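Long form salivary protein D7L1 (Culex quinquefasciatus, PDB 6V4C) binds and sequesters adenine nucleotides, ADP and ATP most tightly, inhibiting platelet aggregation and hemostasis in the host while the female mosquito takes blood. Local coordinates at residues His172-Asp177 / Lys235-Tyr240; His183-Thr188 / Arg192-Asn197. All coordinates share one frame; numbering follows the deposited sequence.

Interaction 1. Residues His172-Asp177 / Lys235-Tyr240. With ZN (zinc ion), chain L.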
loop_
_atom_site.group_PDB
_atom_site.type_symbol
_atom_site.label_atom_id
_atom_site.label_comp_id
_atom_site.label_asym_id
_atom_site.label_seq_id
_atom_site.Cartn_x
_atom_site.Cartn_y
_atom_site.Cartn_z
ATOM N N HIS A 172 3.615 4.157 23.786
ATOM C CA HIS A 172 2.184 4.374 23.928
ATOM C C HIS A 172 1.474 4.711 22.627
ATOM O O HIS A 172 0.249 4.876 22.639
ATOM C CB HIS A 172 1.917 5.469 24.969
ATOM C CG HIS A 172 2.706 5.306 26.232
ATOM N ND1 HIS A 172 2.399 4.360 27.186
ATOM C CD2 HIS A 172 3.790 5.971 26.696
ATOM C CE1 HIS A 172 3.260 4.449 28.185
ATOM N NE2 HIS A 172 4.117 5.417 27.911
ATOM N N GLY A 173 2.193 4.830 21.511
ATOM C CA GLY A 173 1.561 5.138 20.244
ATOM C C GLY A 173 1.043 6.548 20.098
ATOM O O GLY A 173 0.313 6.828 19.143
ATOM N N PHE A 174 1.395 7.448 21.010
ATOM C CA PHE A 174 0.927 8.822 20.939
ATOM C C PHE A 174 1.909 9.700 21.697
ATOM O O PHE A 174 2.624 9.236 22.588
ATOM C CB PHE A 174 -0.485 8.965 21.519
ATOM C CG PHE A 174 -1.082 10.326 21.328
ATOM C CD1 PHE A 174 -1.616 10.695 20.104
ATOM C CD2 PHE A 174 -1.107 11.241 22.368
ATOM C CE1 PHE A 174 -2.165 11.949 19.921
ATOM C CE2 PHE A 174 -1.656 12.498 22.190
ATOM C CZ PHE A 174 -2.187 12.851 20.965
ATOM N N SER A 175 1.942 10.973 21.320
ATOM C CA SER A 175 2.793 11.940 21.994
ATOM C C SER A 175 2.141 13.308 21.916
ATOM O O SER A 175 1.541 13.663 20.896
ATOM C CB SER A 175 4.187 11.999 21.362
ATOM O OG SER A 175 4.934 13.088 21.879
ATOM N N ASP A 176 2.271 14.073 22.999
ATOM C CA ASP A 176 1.769 15.439 23.058
ATOM C C ASP A 176 2.748 16.452 22.483
ATOM O O ASP A 176 2.369 17.613 22.295
ATOM C CB ASP A 176 1.472 15.818 24.510
ATOM C CG ASP A 176 2.672 15.613 25.417
ATOM O OD1 ASP A 176 3.157 14.464 25.516
ATOM O OD2 ASP A 176 3.143 16.602 26.019
ATOM N N ASP A 177 3.988 16.049 22.202
ATOM C CA ASP A 177 5.007 16.991 21.773
ATOM C C ASP A 177 4.681 17.532 20.380
ATOM O O ASP A 177 3.945 16.905 19.615
ATOM C CB ASP A 177 6.385 16.329 21.796
ATOM C CG ASP A 177 6.659 15.505 20.556
ATOM O OD1 ASP A 177 6.041 14.431 20.394
ATOM O OD2 ASP A 177 7.497 15.940 19.739
ATOM N N LYS A 235 -4.697 17.810 11.082
ATOM C CA LYS A 235 -5.842 16.977 10.728
ATOM C C LYS A 235 -5.585 15.506 11.035
ATOM O O LYS A 235 -6.380 14.860 11.729
ATOM C CB LYS A 235 -6.197 17.172 9.255
ATOM C CG LYS A 235 -7.528 16.557 8.863
ATOM C CD LYS A 235 -7.839 16.798 7.396
ATOM C CE LYS A 235 -9.227 16.293 7.040
ATOM N NZ LYS A 235 -9.499 16.409 5.580
ATOM N N ALA A 236 -4.483 14.955 10.518
ATOM C CA ALA A 236 -4.189 13.543 10.743
ATOM C C ALA A 236 -4.024 13.246 12.228
ATOM O O ALA A 236 -4.563 12.256 12.737
ATOM C CB ALA A 236 -2.938 13.132 9.965
ATOM N N ARG A 237 -3.290 14.103 12.943
ATOM C CA ARG A 237 -3.089 13.902 14.374
ATOM C C ARG A 237 -4.419 13.810 15.110
ATOM O O ARG A 237 -4.606 12.938 15.967
ATOM C CB ARG A 237 -2.234 15.041 14.942
ATOM C CG ARG A 237 -1.629 14.789 16.327
ATOM C CD ARG A 237 -2.587 15.136 17.467
ATOM N NE ARG A 237 -3.207 16.450 17.297
ATOM C CZ ARG A 237 -2.720 17.581 17.799
ATOM N NH1 ARG A 237 -1.603 17.569 18.508
ATOM N NH2 ARG A 237 -3.354 18.727 17.591
ATOM N N ASP A 238 -5.360 14.699 14.780
ATOM C CA ASP A 238 -6.627 14.738 15.504
ATOM C C ASP A 238 -7.466 13.493 15.231
ATOM O O ASP A 238 -8.043 12.914 16.158
ATOM C CB ASP A 238 -7.398 16.012 15.150
ATOM C CG ASP A 238 -6.657 17.275 15.561
ATOM O OD1 ASP A 238 -5.857 17.218 16.520
ATOM O OD2 ASP A 238 -6.876 18.327 14.924
ATOM N N TYR A 239 -7.552 13.072 13.969
ATOM C CA TYR A 239 -8.277 11.844 13.661
ATOM C C TYR A 239 -7.571 10.627 14.249
ATOM O O TYR A 239 -8.222 9.708 14.758
ATOM C CB TYR A 239 -8.448 11.697 12.150
ATOM C CG TYR A 239 -9.563 12.546 11.577
ATOM C CD1 TYR A 239 -10.893 12.254 11.852
ATOM C CD2 TYR A 239 -9.286 13.634 10.757
ATOM C CE1 TYR A 239 -11.920 13.024 11.328
ATOM C CE2 TYR A 239 -10.307 14.408 10.228
ATOM C CZ TYR A 239 -11.621 14.098 10.519
ATOM O OH TYR A 239 -12.637 14.865 9.998
ATOM N N TYR A 240 -6.240 10.610 14.175
ATOM C CA TYR A 240 -5.449 9.561 14.814
ATOM C C TYR A 240 -5.804 9.443 16.290
ATOM O O TYR A 240 -6.063 8.345 16.796
ATOM C CB TYR A 240 -3.969 9.901 14.626
ATOM C CG TYR A 240 -2.954 8.919 15.170
ATOM C CD1 TYR A 240 -2.654 8.879 16.525
ATOM C CD2 TYR A 240 -2.242 8.084 14.318
ATOM C CE1 TYR A 240 -1.712 8.008 17.021
ATOM C CE2 TYR A 240 -1.290 7.209 14.806
ATOM C CZ TYR A 240 -1.030 7.177 16.160
ATOM O OH TYR A 240 -0.084 6.312 16.660
HETATM ZN ZN ZN L . 0.666 3.194 27.370
HETATM O O HOH W 1 0.339 15.589 19.391
#

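Interaction 2. Residues His183-Thr188 / Arg192-Asn197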
loop_
_atom_site.group_PDB
_atom_site.type_symbol
_atom_site.label_atom_id
_atom_site.label_comp_id
_atom_site.label_asym_id
_atom_site.label_seq_id
_atom_site.Cartn_x
_atom_site.Cartn_y
_atom_site.Cartn_z
ATOM N N HIS A 183 4.700 13.827 12.477
ATOM C CA HIS A 183 4.945 12.389 12.443
ATOM C C HIS A 183 3.661 11.618 12.164
ATOM O O HIS A 183 3.641 10.714 11.320
ATOM C CB HIS A 183 5.585 11.935 13.758
ATOM C CG HIS A 183 5.960 10.487 13.779
ATOM N ND1 HIS A 183 5.346 9.570 14.606
ATOM C CD2 HIS A 183 6.885 9.793 13.074
ATOM C CE1 HIS A 183 5.877 8.377 14.412
ATOM N NE2 HIS A 183 6.813 8.485 13.485
ATOM N N SER A 184 2.576 11.963 12.861
ATOM C CA SER A 184 1.313 11.266 12.643
ATOM C C SER A 184 0.711 11.590 11.281
ATOM O O SER A 184 -0.002 10.757 10.711
ATOM C CB SER A 184 0.329 11.549 13.781
ATOM O OG SER A 184 0.126 12.941 13.951
ATOM N N ASN A 185 0.983 12.779 10.738
ATOM C CA ASN A 185 0.593 13.045 9.358
ATOM C C ASN A 185 1.325 12.113 8.398
ATOM O O ASN A 185 0.724 11.563 7.466
ATOM C CB ASN A 185 0.861 14.509 9.005
ATOM C CG ASN A 185 0.533 14.830 7.558
ATOM O OD1 ASN A 185 -0.637 14.891 7.174
ATOM N ND2 ASN A 185 1.563 15.045 6.750
ATOM N N CYS A 186 2.623 11.913 8.624
ATOM C CA CYS A 186 3.407 11.031 7.767
ATOM C C CYS A 186 2.925 9.588 7.867
ATOM O O CYS A 186 2.781 8.904 6.846
ATOM C CB CYS A 186 4.885 11.147 8.148
ATOM S SG CYS A 186 6.066 10.185 7.158
ATOM N N THR A 187 2.650 9.109 9.084
ATOM C CA THR A 187 2.315 7.699 9.259
ATOM C C THR A 187 0.870 7.400 8.868
ATOM O O THR A 187 0.592 6.354 8.270
ATOM C CB THR A 187 2.609 7.248 10.694
ATOM O OG1 THR A 187 1.848 8.035 11.617
ATOM C CG2 THR A 187 4.095 7.407 11.012
ATOM N N THR A 188 -0.062 8.297 9.205
ATOM C CA THR A 188 -1.453 8.102 8.804
ATOM C C THR A 188 -1.588 8.089 7.285
ATOM O O THR A 188 -2.357 7.297 6.726
ATOM C CB THR A 188 -2.334 9.192 9.425
ATOM O OG1 THR A 188 -2.135 9.215 10.843
ATOM C CG2 THR A 188 -3.799 8.931 9.144
ATOM N N ARG A 192 -2.182 4.785 4.630
ATOM C CA ARG A 192 -3.377 5.022 3.819
ATOM C C ARG A 192 -4.641 5.166 4.663
ATOM O O ARG A 192 -5.756 5.084 4.138
ATOM C CB ARG A 192 -3.560 3.987 2.701
ATOM C CG ARG A 192 -2.768 4.267 1.419
ATOM C CD ARG A 192 -1.254 4.153 1.612
ATOM N NE ARG A 192 -0.549 4.130 0.332
ATOM C CZ ARG A 192 0.766 3.981 0.202
ATOM N NH1 ARG A 192 1.537 3.850 1.272
ATOM N NH2 ARG A 192 1.314 3.968 -1.005
ATOM N N TRP A 193 -4.496 5.371 5.976
ATOM C CA TRP A 193 -5.646 5.779 6.779
ATOM C C TRP A 193 -6.153 7.141 6.327
ATOM O O TRP A 193 -7.362 7.406 6.347
ATOM C CB TRP A 193 -5.280 5.828 8.262
ATOM C CG TRP A 193 -5.164 4.482 8.914
ATOM C CD1 TRP A 193 -5.036 3.274 8.294
ATOM C CD2 TRP A 193 -5.183 4.212 10.321
ATOM N NE1 TRP A 193 -4.968 2.266 9.229
ATOM C CE2 TRP A 193 -5.054 2.817 10.479
ATOM C CE3 TRP A 193 -5.294 5.016 11.461
ATOM C CZ2 TRP A 193 -5.032 2.209 11.733
ATOM C CZ3 TRP A 193 -5.270 4.407 12.706
ATOM C CH2 TRP A 193 -5.139 3.018 12.831
ATOM N N MET A 194 -5.237 8.022 5.937
ATOM C CA MET A 194 -5.564 9.280 5.283
ATOM C C MET A 194 -5.132 9.170 3.831
ATOM O O MET A 194 -3.994 8.782 3.547
ATOM C CB MET A 194 -4.838 10.451 5.954
ATOM C CG MET A 194 -5.243 11.828 5.432
ATOM S SD MET A 194 -4.182 13.159 6.037
ATOM C CE MET A 194 -5.261 14.039 7.156
ATOM N N LYS A 195 -6.042 9.487 2.916
ATOM C CA LYS A 195 -5.743 9.404 1.498
ATOM C C LYS A 195 -4.912 10.608 1.060
ATOM O O LYS A 195 -4.640 11.527 1.838
ATOM C CB LYS A 195 -7.033 9.293 0.685
ATOM C CG LYS A 195 -7.869 8.075 1.044
ATOM C CD LYS A 195 -8.962 7.796 0.021
ATOM C CE LYS A 195 -10.070 8.834 0.053
ATOM N NZ LYS A 195 -11.358 8.262 -0.441
ATOM N N LYS A 196 -4.496 10.589 -0.209
ATOM C CA LYS A 196 -3.696 11.690 -0.741
ATOM C C LYS A 196 -4.423 13.025 -0.624
ATOM O O LYS A 196 -3.804 14.049 -0.296
ATOM C CB LYS A 196 -3.315 11.422 -2.196
ATOM C CG LYS A 196 -2.030 10.625 -2.382
ATOM C CD LYS A 196 -1.660 10.506 -3.853
ATOM N N ASN A 197 -5.745 13.029 -0.859
ATOM C CA ASN A 197 -6.529 14.257 -0.807
ATOM C C ASN A 197 -6.756 14.772 0.610
ATOM O O ASN A 197 -7.428 15.796 0.776
ATOM C CB ASN A 197 -7.862 14.071 -1.539
ATOM C CG ASN A 197 -8.624 12.843 -1.073
ATOM O OD1 ASN A 197 -8.391 12.327 0.015
ATOM N ND2 ASN A 197 -9.549 12.372 -1.903
#

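Interaction 1. Residues His172-Asp177 / Lys235-Tyr240
Just past His172, whose ND1 binds the zinc ion at 2.1 Å together with Glu249, Gly173 leaves helix 164-172 with positive phi and turns its carbonyl to the phenol of Tyr240: Tyr240 OH donates to Gly173 O at 2.6 Å. The acceptor sits at the edge of the tyrosine ring, in its plane, and the hydroxyl approaches at a C=O...donor angle of 143°, tilted modestly from the carbonyl plane. With CG anti to the backbone N (chi1 -173°), the phenyl ring of Phe174 extends from the loop to helix 235-247. There CD1 of Phe174 lies 4.1 Å from CE1 of Tyr240, which lies at the edge of the Phe174 ring, and CE1 of Phe174 meets CD of Arg237 at 4.0 Å. Phe180 adds a third ring to the group, touching both Phe174 and Tyr240. At Ser175 the link becomes wet: a water donates to Ser175 O (2.7 Å) and accepts from Arg237 NH1 (2.9 Å). The guanidinium is kept in position by Asp238, whose OD1 takes both NE and NH2 side-on, with NE 2.9 Å away. Asp177 then caps the N of Lys179, leading into helix 179-190. The arrangement joins the loop between helices 164-172 and 179-190 to helix 235-247 within the second PBP/GOBP unit, an all-helical odorant-binding-protein fold.

Interaction 2. Residues His183-Thr188 / Arg192-Asn197
Thr188 and Trp193 set their side chains at about a right angle, with the threonine methyl CG2 pressed against CB of Trp193 at 3.5 Å. That methyl lies anti to the backbone N, while OG1 takes the place beside the N (chi1 -54°); one torsion therefore gives Thr188 an apolar prong for the loop and a polar one for its own helix. OG1 donates to Ser184 O at 2.6 Å, and the same carbonyl also accepts from Thr188 N, the two donors arriving from opposite faces of its plane. The buried hydroxyl is thus satisfied one turn back. Past CB the indole turns away from the threonine and packs on Leu256 and Ile259 of helix 249-263. Met194 comes in beside Trp193, its CB 3.7 Å from Thr188 CG2. A chi1 of -173° sets CG of Met194 opposite its amide nitrogen, and the chain runs back along the helix, against its direction, until SD passes obliquely by OD1 of Asn185 at 4.1 Å, a van der Waals approach; that oxygen accepts a hydrogen bond from NE of Arg189. The backbone seals the joint: Met194 N donates to Thr188 O at 3.1 Å, nearly straight at N-H but well above the carbonyl plane. Arg192 starts away from the helix at CB, and its NH1 forms a salt bridge with Glu9 of helix 8-22; the side chain passes close to the ADP-binding Tyr266. Positive phi at Arg192, with two bonds back into the last turn, makes this helix C-terminus a Schellman motif.

Helix 179-190 and helix 235-247 bring the two contacts together, their centres about 11 Å apart, within the second PBP/GOBP unit. Interaction 2 is the more buried and lies nearer the middle of the chain; interaction 1 is partly buried, farther out, with a zinc ion on His172 and a bridging water between Ser175 and Arg237. Their chemistry differs: in interaction 1, aromatic rings and a buried phenol-carbonyl bond grade into a water-linked arginine; in interaction 2, aliphatic contacts accompany a backbone bond at the helix end. They touch directly. Arg237 CB packs 3.3 Å from Ser184 OG, Ala236 lies against Asn185 and Met194, and the Tyr240 ring rests near the Thr188 hydroxyl.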